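Long-range contact in gene activator AphA (Vibrio cholerae, PDB 1YG2), which activates virulence gene expression in Vibrio cholerae and, as a winged helix transcription factor of the PadR-like family, probably binds promoter DNA as a dimer: residues R112-V126 with R161-L175. Sequence-based numbering, arbitrary orientation.
Sequences RLQLAELVEESRKLV and RQAWIQWADEVLAEL
Arg-161 opens the knobs-into-holes pairing of segments 112-126 and 161-175, which lie on helices 108-136 and 145-177 and run antiparallel with their axes at 149°. Bent at chi2 (68°), its chain brings NE 3.1 Å from Ser-122 OG, while Leu-125 CD2 lies over one guanidinium face. That hydroxyl donates to Leu-118 O at 2.7 Å, approaching from the carbonyl face opposite Ser-122 N. Trp-164 follows as a knob among Leu-115, Leu-118, Val-119 and Ser-122, its ring edge meeting Val-119 CA; Phe-96 of the same chain and, edge-to-face, His-89 of the second subunit also meet this ring. Ile-165 reaches with CD1 to Val-126 CG2 (3.7 Å), and its CG2 sits over one face of the Arg-123 guanidinium. Ala-168 CB presses tightly on Val-119 CG2 at 3.4 Å. Asp-169 then receives Arg-123 NH2 at the guanidinium edge, with OD2 2.8 Å from NH2 in a salt bridge whose individual hydrogen bonds are weak. Val-171 CG1 and Leu-172 CD2 both touch Leu-115 CD2, each at 3.6 Å, and Leu-172 itself is a knob among Arg-112, Leu-115, Ala-116 and Val-119. The packing is thus mainly apolar, five side chains acting as knobs, with one charged pair at its margin.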
ATOM      1  N   ARG A 112      15.168 -12.537   6.210  1.00 64.96           N
ATOM      2  CA  ARG A 112      15.845 -12.635   4.926  1.00 66.43           C
ATOM      3  C   ARG A 112      15.210 -13.668   4.009  1.00 66.54           C
ATOM      4  O   ARG A 112      15.117 -13.461   2.801  1.00 66.62           O
ATOM      5  CB  ARG A 112      17.314 -12.985   5.143  1.00 68.96           C
ATOM      6  CG  ARG A 112      18.157 -12.863   3.901  1.00 73.15           C
ATOM      7  CD  ARG A 112      19.641 -12.982   4.223  1.00 77.75           C
ATOM      8  NE  ARG A 112      20.459 -12.533   3.100  1.00 81.02           N
ATOM      9  CZ  ARG A 112      20.429 -13.082   1.888  1.00 82.99           C
ATOM     10  NH1 ARG A 112      19.627 -14.111   1.641  1.00 83.69           N
ATOM     11  NH2 ARG A 112      21.185 -12.587   0.916  1.00 83.30           N
ATOM     12  N   LEU A 113      14.770 -14.779   4.586  1.00 66.58           N
ATOM     13  CA  LEU A 113      14.156 -15.845   3.811  1.00 66.91           C
ATOM     14  C   LEU A 113      12.734 -15.483   3.405  1.00 66.64           C
ATOM     15  O   LEU A 113      12.295 -15.799   2.301  1.00 65.18           O
ATOM     16  CB  LEU A 113      14.156 -17.141   4.620  1.00 69.04           C
ATOM     17  CG  LEU A 113      15.538 -17.613   5.079  1.00 69.84           C
ATOM     18  CD1 LEU A 113      15.378 -18.850   5.952  1.00 72.03           C
ATOM     19  CD2 LEU A 113      16.424 -17.909   3.872  1.00 69.86           C
ATOM     20  N   GLN A 114      12.014 -14.820   4.301  1.00 66.53           N
ATOM     21  CA  GLN A 114      10.648 -14.416   4.005  1.00 67.45           C
ATOM     22  C   GLN A 114      10.647 -13.312   2.947  1.00 65.61           C
ATOM     23  O   GLN A 114       9.715 -13.195   2.156  1.00 65.46           O
ATOM     24  CB  GLN A 114       9.954 -13.929   5.280  1.00 70.41           C
ATOM     25  CG  GLN A 114       9.727 -15.035   6.312  1.00 76.08           C
ATOM     26  CD  GLN A 114       9.171 -14.520   7.633  1.00 78.61           C
ATOM     27  OE1 GLN A 114       8.131 -13.856   7.674  1.00 79.65           O
ATOM     28  NE2 GLN A 114       9.863 -14.834   8.725  1.00 80.67           N
ATOM     29  N   LEU A 115      11.706 -12.509   2.934  1.00 63.86           N
ATOM     30  CA  LEU A 115      11.823 -11.420   1.974  1.00 61.43           C
ATOM     31  C   LEU A 115      12.179 -11.992   0.600  1.00 61.47           C
ATOM     32  O   LEU A 115      11.491 -11.736  -0.389  1.00 58.91           O
ATOM     33  CB  LEU A 115      12.900 -10.432   2.433  1.00 58.64           C
ATOM     34  CG  LEU A 115      12.979  -9.070   1.740  1.00 57.93           C
ATOM     35  CD1 LEU A 115      11.667  -8.320   1.908  1.00 57.32           C
ATOM     36  CD2 LEU A 115      14.117  -8.266   2.336  1.00 56.83           C
ATOM     37  N   ALA A 116      13.254 -12.774   0.551  1.00 62.24           N
ATOM     38  CA  ALA A 116      13.698 -13.386  -0.696  1.00 64.31           C
ATOM     39  C   ALA A 116      12.543 -14.149  -1.331  1.00 64.84           C
ATOM     40  O   ALA A 116      12.386 -14.157  -2.552  1.00 64.99           O
ATOM     41  CB  ALA A 116      14.866 -14.324  -0.432  1.00 63.96           C
ATOM     42  N   GLU A 117      11.730 -14.783  -0.495  1.00 65.15           N
ATOM     43  CA  GLU A 117      10.589 -15.529  -0.995  1.00 67.09           C
ATOM     44  C   GLU A 117       9.588 -14.617  -1.692  1.00 67.02           C
ATOM     45  O   GLU A 117       9.206 -14.873  -2.830  1.00 67.85           O
ATOM     46  CB  GLU A 117       9.875 -16.260   0.139  1.00 70.16           C
ATOM     47  CG  GLU A 117       8.552 -16.870  -0.302  1.00 74.09           C
ATOM     48  CD  GLU A 117       7.409 -16.527   0.632  1.00 77.16           C
ATOM     49  OE1 GLU A 117       7.546 -15.551   1.402  1.00 78.08           O
ATOM     50  OE2 GLU A 117       6.371 -17.227   0.587  1.00 78.85           O
ATOM     51  N   LEU A 118       9.160 -13.556  -1.010  1.00 66.00           N
ATOM     52  CA  LEU A 118       8.187 -12.634  -1.588  1.00 66.11           C
ATOM     53  C   LEU A 118       8.709 -11.860  -2.799  1.00 64.34           C
ATOM     54  O   LEU A 118       7.929 -11.327  -3.590  1.00 64.34           O
ATOM     55  CB  LEU A 118       7.675 -11.653  -0.525  1.00 67.30           C
ATOM     56  CG  LEU A 118       6.566 -12.169   0.404  1.00 68.70           C
ATOM     57  CD1 LEU A 118       6.131 -11.061   1.345  1.00 69.03           C
ATOM     58  CD2 LEU A 118       5.369 -12.637  -0.416  1.00 69.62           C
ATOM     59  N   VAL A 119      10.024 -11.798  -2.947  1.00 61.86           N
ATOM     60  CA  VAL A 119      10.592 -11.097  -4.080  1.00 62.07           C
ATOM     61  C   VAL A 119      10.370 -11.940  -5.329  1.00 62.02           C
ATOM     62  O   VAL A 119       9.970 -11.426  -6.375  1.00 60.10           O
ATOM     63  CB  VAL A 119      12.101 -10.847  -3.897  1.00 61.96           C
ATOM     64  CG1 VAL A 119      12.660 -10.150  -5.116  1.00 62.76           C
ATOM     65  CG2 VAL A 119      12.337  -9.989  -2.671  1.00 63.58           C
ATOM     66  N   GLU A 120      10.616 -13.240  -5.209  1.00 62.28           N
ATOM     67  CA  GLU A 120      10.445 -14.143  -6.339  1.00 62.90           C
ATOM     68  C   GLU A 120       9.001 -14.173  -6.811  1.00 61.11           C
ATOM     69  O   GLU A 120       8.736 -14.184  -8.013  1.00 61.09           O
ATOM     70  CB  GLU A 120      10.923 -15.550  -5.973  1.00 65.13           C
ATOM     71  CG  GLU A 120      12.431 -15.637  -5.779  1.00 69.27           C
ATOM     72  CD  GLU A 120      13.215 -15.123  -6.984  1.00 71.92           C
ATOM     73  OE1 GLU A 120      12.961 -15.604  -8.112  1.00 74.24           O
ATOM     74  OE2 GLU A 120      14.087 -14.243  -6.803  1.00 72.46           O
ATOM     75  N   GLU A 121       8.065 -14.182  -5.871  1.00 59.94           N
ATOM     76  CA  GLU A 121       6.658 -14.175  -6.233  1.00 59.50           C
ATOM     77  C   GLU A 121       6.385 -12.869  -6.972  1.00 58.01           C
ATOM     78  O   GLU A 121       5.754 -12.862  -8.030  1.00 57.50           O
ATOM     79  CB  GLU A 121       5.788 -14.243  -4.984  1.00 62.90           C
ATOM     80  CG  GLU A 121       5.916 -15.536  -4.207  1.00 68.91           C
ATOM     81  CD  GLU A 121       5.241 -15.452  -2.853  1.00 72.94           C
ATOM     82  OE1 GLU A 121       4.057 -15.051  -2.812  1.00 75.80           O
ATOM     83  OE2 GLU A 121       5.893 -15.781  -1.835  1.00 73.72           O
ATOM     84  N   SER A 122       6.870 -11.767  -6.404  1.00 54.39           N
ATOM     85  CA  SER A 122       6.687 -10.455  -7.011  1.00 51.19           C
ATOM     86  C   SER A 122       7.235 -10.474  -8.426  1.00 48.92           C
ATOM     87  O   SER A 122       6.634  -9.907  -9.336  1.00 48.00           O
ATOM     88  CB  SER A 122       7.408  -9.379  -6.200  1.00 49.74           C
ATOM     89  OG  SER A 122       6.820  -9.227  -4.928  1.00 51.52           O
ATOM     90  N   ARG A 123       8.377 -11.129  -8.610  1.00 47.01           N
ATOM     91  CA  ARG A 123       8.978 -11.223  -9.929  1.00 48.14           C
ATOM     92  C   ARG A 123       8.062 -11.982 -10.862  1.00 47.57           C
ATOM     93  O   ARG A 123       7.896 -11.601 -12.016  1.00 48.74           O
ATOM     94  CB  ARG A 123      10.340 -11.910  -9.865  1.00 49.24           C
ATOM     95  CG  ARG A 123      11.440 -11.011  -9.331  1.00 52.70           C
ATOM     96  CD  ARG A 123      12.804 -11.461  -9.826  1.00 54.36           C
ATOM     97  NE  ARG A 123      13.820 -10.429  -9.643  1.00 57.18           N
ATOM     98  CZ  ARG A 123      14.440 -10.184  -8.493  1.00 58.93           C
ATOM     99  NH1 ARG A 123      14.154 -10.901  -7.418  1.00 58.94           N
ATOM    100  NH2 ARG A 123      15.349  -9.222  -8.419  1.00 60.31           N
ATOM    101  N   LYS A 124       7.462 -13.053 -10.355  1.00 47.91           N
ATOM    102  CA  LYS A 124       6.540 -13.849 -11.152  1.00 50.76           C
ATOM    103  C   LYS A 124       5.325 -13.006 -11.514  1.00 49.70           C
ATOM    104  O   LYS A 124       4.840 -13.054 -12.634  1.00 50.52           O
ATOM    105  CB  LYS A 124       6.062 -15.086 -10.380  1.00 53.12           C
ATOM    106  CG  LYS A 124       7.141 -16.102 -10.062  1.00 59.20           C
ATOM    107  CD  LYS A 124       6.549 -17.360  -9.428  1.00 63.26           C
ATOM    108  CE  LYS A 124       5.814 -17.047  -8.123  1.00 66.81           C
ATOM    109  NZ  LYS A 124       5.252 -18.273  -7.480  1.00 69.68           N
ATOM    110  N   LEU A 125       4.827 -12.247 -10.547  1.00 49.20           N
ATOM    111  CA  LEU A 125       3.662 -11.405 -10.773  1.00 48.63           C
ATOM    112  C   LEU A 125       3.958 -10.308 -11.800  1.00 46.71           C
ATOM    113  O   LEU A 125       3.109  -9.981 -12.625  1.00 46.87           O
ATOM    114  CB  LEU A 125       3.213 -10.779  -9.452  1.00 50.28           C
ATOM    115  CG  LEU A 125       1.829 -10.133  -9.430  1.00 52.27           C
ATOM    116  CD1 LEU A 125       0.774 -11.163  -9.833  1.00 53.14           C
ATOM    117  CD2 LEU A 125       1.546  -9.589  -8.032  1.00 53.54           C
ATOM    118  N   VAL A 126       5.160  -9.743 -11.757  1.00 44.43           N
ATOM    119  CA  VAL A 126       5.523  -8.692 -12.702  1.00 43.53           C
ATOM    120  C   VAL A 126       5.590  -9.271 -14.108  1.00 43.78           C
ATOM    121  O   VAL A 126       5.119  -8.659 -15.066  1.00 43.56           O
ATOM    122  CB  VAL A 126       6.885  -8.052 -12.333  1.00 43.37           C
ATOM    123  CG1 VAL A 126       7.411  -7.212 -13.488  1.00 43.13           C
ATOM    124  CG2 VAL A 126       6.717  -7.178 -11.098  1.00 42.11           C
ATOM    125  N   ARG A 161       5.043  -2.642  -7.986  1.00 40.99           N
ATOM    126  CA  ARG A 161       5.635  -3.937  -7.684  1.00 42.99           C
ATOM    127  C   ARG A 161       7.109  -3.951  -8.077  1.00 42.02           C
ATOM    128  O   ARG A 161       7.949  -4.476  -7.349  1.00 39.29           O
ATOM    129  CB  ARG A 161       4.892  -5.035  -8.437  1.00 47.55           C
ATOM    130  CG  ARG A 161       5.023  -6.389  -7.802  1.00 55.43           C
ATOM    131  CD  ARG A 161       4.300  -6.401  -6.475  1.00 62.38           C
ATOM    132  NE  ARG A 161       4.232  -7.747  -5.923  1.00 68.43           N
ATOM    133  CZ  ARG A 161       3.411  -8.104  -4.946  1.00 69.27           C
ATOM    134  NH1 ARG A 161       2.587  -7.212  -4.414  1.00 71.21           N
ATOM    135  NH2 ARG A 161       3.410  -9.355  -4.505  1.00 71.62           N
ATOM    136  N   GLN A 162       7.419  -3.370  -9.233  1.00 42.17           N
ATOM    137  CA  GLN A 162       8.800  -3.307  -9.703  1.00 43.06           C
ATOM    138  C   GLN A 162       9.629  -2.464  -8.750  1.00 42.03           C
ATOM    139  O   GLN A 162      10.783  -2.782  -8.459  1.00 43.78           O
ATOM    140  CB  GLN A 162       8.864  -2.703 -11.105  1.00 44.76           C
ATOM    141  CG  GLN A 162       8.601  -3.700 -12.227  1.00 49.39           C
ATOM    142  CD  GLN A 162       8.617  -3.054 -13.609  1.00 53.32           C
ATOM    143  OE1 GLN A 162       8.912  -3.710 -14.609  1.00 58.10           O
ATOM    144  NE2 GLN A 162       8.280  -1.771 -13.672  1.00 53.40           N
ATOM    145  N   ALA A 163       9.037  -1.381  -8.262  1.00 40.32           N
ATOM    146  CA  ALA A 163       9.741  -0.516  -7.336  1.00 39.72           C
ATOM    147  C   ALA A 163      10.005  -1.281  -6.042  1.00 37.77           C
ATOM    148  O   ALA A 163      11.071  -1.171  -5.455  1.00 34.91           O
ATOM    149  CB  ALA A 163       8.918   0.742  -7.056  1.00 41.70           C
ATOM    150  N   TRP A 164       9.031  -2.071  -5.605  1.00 37.70           N
ATOM    151  CA  TRP A 164       9.202  -2.828  -4.372  1.00 38.96           C
ATOM    152  C   TRP A 164      10.299  -3.895  -4.506  1.00 39.39           C
ATOM    153  O   TRP A 164      11.055  -4.148  -3.561  1.00 37.16           O
ATOM    154  CB  TRP A 164       7.885  -3.482  -3.965  1.00 38.75           C
ATOM    155  CG  TRP A 164       7.974  -4.136  -2.635  1.00 42.14           C
ATOM    156  CD1 TRP A 164       7.742  -3.563  -1.413  1.00 40.08           C
ATOM    157  CD2 TRP A 164       8.370  -5.488  -2.379  1.00 43.83           C
ATOM    158  NE1 TRP A 164       7.970  -4.480  -0.412  1.00 41.09           N
ATOM    159  CE2 TRP A 164       8.355  -5.666  -0.975  1.00 42.26           C
ATOM    160  CE3 TRP A 164       8.737  -6.565  -3.198  1.00 46.69           C
ATOM    161  CZ2 TRP A 164       8.694  -6.882  -0.372  1.00 44.51           C
ATOM    162  CZ3 TRP A 164       9.073  -7.777  -2.595  1.00 50.89           C
ATOM    163  CH2 TRP A 164       9.048  -7.924  -1.194  1.00 49.29           C
ATOM    164  N   ILE A 165      10.382  -4.512  -5.683  1.00 38.55           N
ATOM    165  CA  ILE A 165      11.405  -5.522  -5.958  1.00 37.56           C
ATOM    166  C   ILE A 165      12.776  -4.856  -5.923  1.00 38.15           C
ATOM    167  O   ILE A 165      13.733  -5.393  -5.373  1.00 37.48           O
ATOM    168  CB  ILE A 165      11.206  -6.148  -7.348  1.00 36.22           C
ATOM    169  CG1 ILE A 165       9.908  -6.958  -7.365  1.00 34.94           C
ATOM    170  CG2 ILE A 165      12.438  -6.986  -7.717  1.00 36.67           C
ATOM    171  CD1 ILE A 165       9.551  -7.521  -8.726  1.00 38.69           C
ATOM    172  N   GLN A 166      12.870  -3.675  -6.522  1.00 38.64           N
ATOM    173  CA  GLN A 166      14.134  -2.944  -6.511  1.00 41.01           C
ATOM    174  C   GLN A 166      14.554  -2.700  -5.054  1.00 39.88           C
ATOM    175  O   GLN A 166      15.720  -2.861  -4.693  1.00 40.04           O
ATOM    176  CB  GLN A 166      13.960  -1.611  -7.238  1.00 44.98           C
ATOM    177  CG  GLN A 166      15.240  -0.848  -7.474  1.00 51.15           C
ATOM    178  CD  GLN A 166      15.009   0.475  -8.199  1.00 53.81           C
ATOM    179  OE1 GLN A 166      14.371   0.519  -9.249  1.00 55.13           O
ATOM    180  NE2 GLN A 166      15.535   1.556  -7.640  1.00 55.14           N
ATOM    181  N   TRP A 167      13.596  -2.315  -4.216  1.00 38.44           N
ATOM    182  CA  TRP A 167      13.877  -2.055  -2.807  1.00 37.96           C
ATOM    183  C   TRP A 167      14.286  -3.328  -2.065  1.00 38.23           C
ATOM    184  O   TRP A 167      15.269  -3.347  -1.328  1.00 37.89           O
ATOM    185  CB  TRP A 167      12.645  -1.466  -2.115  1.00 36.77           C
ATOM    186  CG  TRP A 167      12.882  -1.233  -0.667  1.00 35.92           C
ATOM    187  CD1 TRP A 167      13.735  -0.320  -0.118  1.00 36.65           C
ATOM    188  CD2 TRP A 167      12.319  -1.965   0.423  1.00 35.80           C
ATOM    189  NE1 TRP A 167      13.743  -0.444   1.250  1.00 35.26           N
ATOM    190  CE2 TRP A 167      12.883  -1.451   1.611  1.00 35.73           C
ATOM    191  CE3 TRP A 167      11.397  -3.020   0.516  1.00 40.19           C
ATOM    192  CZ2 TRP A 167      12.555  -1.940   2.878  1.00 33.13           C
ATOM    193  CZ3 TRP A 167      11.067  -3.512   1.775  1.00 39.03           C
ATOM    194  CH2 TRP A 167      11.652  -2.971   2.941  1.00 39.83           C
ATOM    195  N   ALA A 168      13.505  -4.383  -2.256  1.00 40.20           N
ATOM    196  CA  ALA A 168      13.761  -5.664  -1.610  1.00 41.94           C
ATOM    197  C   ALA A 168      15.178  -6.144  -1.902  1.00 42.87           C
ATOM    198  O   ALA A 168      15.870  -6.632  -1.004  1.00 42.93           O
ATOM    199  CB  ALA A 168      12.747  -6.680  -2.084  1.00 42.53           C
ATOM    200  N   ASP A 169      15.617  -6.005  -3.150  1.00 43.31           N
ATOM    201  CA  ASP A 169      16.972  -6.419  -3.500  1.00 43.82           C
ATOM    202  C   ASP A 169      17.981  -5.584  -2.726  1.00 45.45           C
ATOM    203  O   ASP A 169      18.988  -6.104  -2.251  1.00 45.63           O
ATOM    204  CB  ASP A 169      17.244  -6.256  -4.997  1.00 45.64           C
ATOM    205  CG  ASP A 169      16.525  -7.286  -5.841  1.00 49.64           C
ATOM    206  OD1 ASP A 169      16.199  -8.375  -5.317  1.00 49.99           O
ATOM    207  OD2 ASP A 169      16.301  -7.002  -7.041  1.00 50.15           O
ATOM    208  N   GLU A 170      17.725  -4.283  -2.602  1.00 46.05           N
ATOM    209  CA  GLU A 170      18.648  -3.430  -1.861  1.00 45.89           C
ATOM    210  C   GLU A 170      18.766  -3.898  -0.418  1.00 46.34           C
ATOM    211  O   GLU A 170      19.853  -3.898   0.155  1.00 46.16           O
ATOM    212  CB  GLU A 170      18.193  -1.972  -1.887  1.00 45.16           C
ATOM    213  CG  GLU A 170      18.496  -1.274  -3.185  1.00 43.31           C
ATOM    214  CD  GLU A 170      18.299   0.221  -3.094  1.00 45.01           C
ATOM    215  OE1 GLU A 170      18.705   0.827  -2.079  1.00 43.74           O
ATOM    216  OE2 GLU A 170      17.749   0.797  -4.048  1.00 44.39           O
ATOM    217  N   VAL A 171      17.644  -4.292   0.169  1.00 46.23           N
ATOM    218  CA  VAL A 171      17.654  -4.771   1.542  1.00 47.92           C
ATOM    219  C   VAL A 171      18.416  -6.086   1.606  1.00 49.68           C
ATOM    220  O   VAL A 171      19.289  -6.267   2.451  1.00 50.35           O
ATOM    221  CB  VAL A 171      16.231  -5.012   2.067  1.00 46.19           C
ATOM    222  CG1 VAL A 171      16.293  -5.665   3.444  1.00 45.25           C
ATOM    223  CG2 VAL A 171      15.468  -3.693   2.130  1.00 43.84           C
ATOM    224  N   LEU A 172      18.076  -7.000   0.701  1.00 52.29           N
ATOM    225  CA  LEU A 172      18.720  -8.309   0.645  1.00 54.06           C
ATOM    226  C   LEU A 172      20.230  -8.183   0.598  1.00 55.74           C
ATOM    227  O   LEU A 172      20.942  -9.019   1.153  1.00 57.32           O
ATOM    228  CB  LEU A 172      18.213  -9.091  -0.567  1.00 53.44           C
ATOM    229  CG  LEU A 172      16.731  -9.450  -0.448  1.00 53.57           C
ATOM    230  CD1 LEU A 172      16.249 -10.141  -1.701  1.00 54.16           C
ATOM    231  CD2 LEU A 172      16.529 -10.344   0.761  1.00 56.37           C
ATOM    232  N   ALA A 173      20.716  -7.130  -0.050  1.00 57.25           N
ATOM    233  CA  ALA A 173      22.149  -6.898  -0.151  1.00 59.73           C
ATOM    234  C   ALA A 173      22.719  -6.471   1.195  1.00 62.45           C
ATOM    235  O   ALA A 173      23.703  -7.039   1.664  1.00 63.76           O
ATOM    236  CB  ALA A 173      22.436  -5.835  -1.196  1.00 58.67           C
ATOM    237  N   GLU A 174      22.103  -5.468   1.810  1.00 64.58           N
ATOM    238  CA  GLU A 174      22.560  -4.970   3.100  1.00 67.83           C
ATOM    239  C   GLU A 174      22.589  -6.063   4.155  1.00 68.76           C
ATOM    240  O   GLU A 174      23.472  -6.092   5.012  1.00 69.25           O
ATOM    241  CB  GLU A 174      21.654  -3.839   3.589  1.00 68.91           C
ATOM    242  CG  GLU A 174      21.689  -2.583   2.740  1.00 72.42           C
ATOM    243  CD  GLU A 174      23.063  -1.951   2.679  1.00 74.25           C
ATOM    244  OE1 GLU A 174      23.699  -1.782   3.741  1.00 74.64           O
ATOM    245  OE2 GLU A 174      23.505  -1.619   1.560  1.00 77.80           O
ATOM    246  N   LEU A 175      21.613  -6.960   4.096  1.00 70.36           N
ATOM    247  CA  LEU A 175      21.536  -8.044   5.064  1.00 73.72           C
ATOM    248  C   LEU A 175      22.729  -9.001   4.969  1.00 76.58           C
ATOM    249  O   LEU A 175      22.869  -9.908   5.792  1.00 78.52           O
ATOM    250  CB  LEU A 175      20.208  -8.798   4.901  1.00 72.09           C
ATOM    251  CG  LEU A 175      18.976  -8.022   5.399  1.00 71.06           C
ATOM    252  CD1 LEU A 175      17.697  -8.756   5.047  1.00 69.83           C
ATOM    253  CD2 LEU A 175      19.075  -7.829   6.904  1.00 69.55           C
TER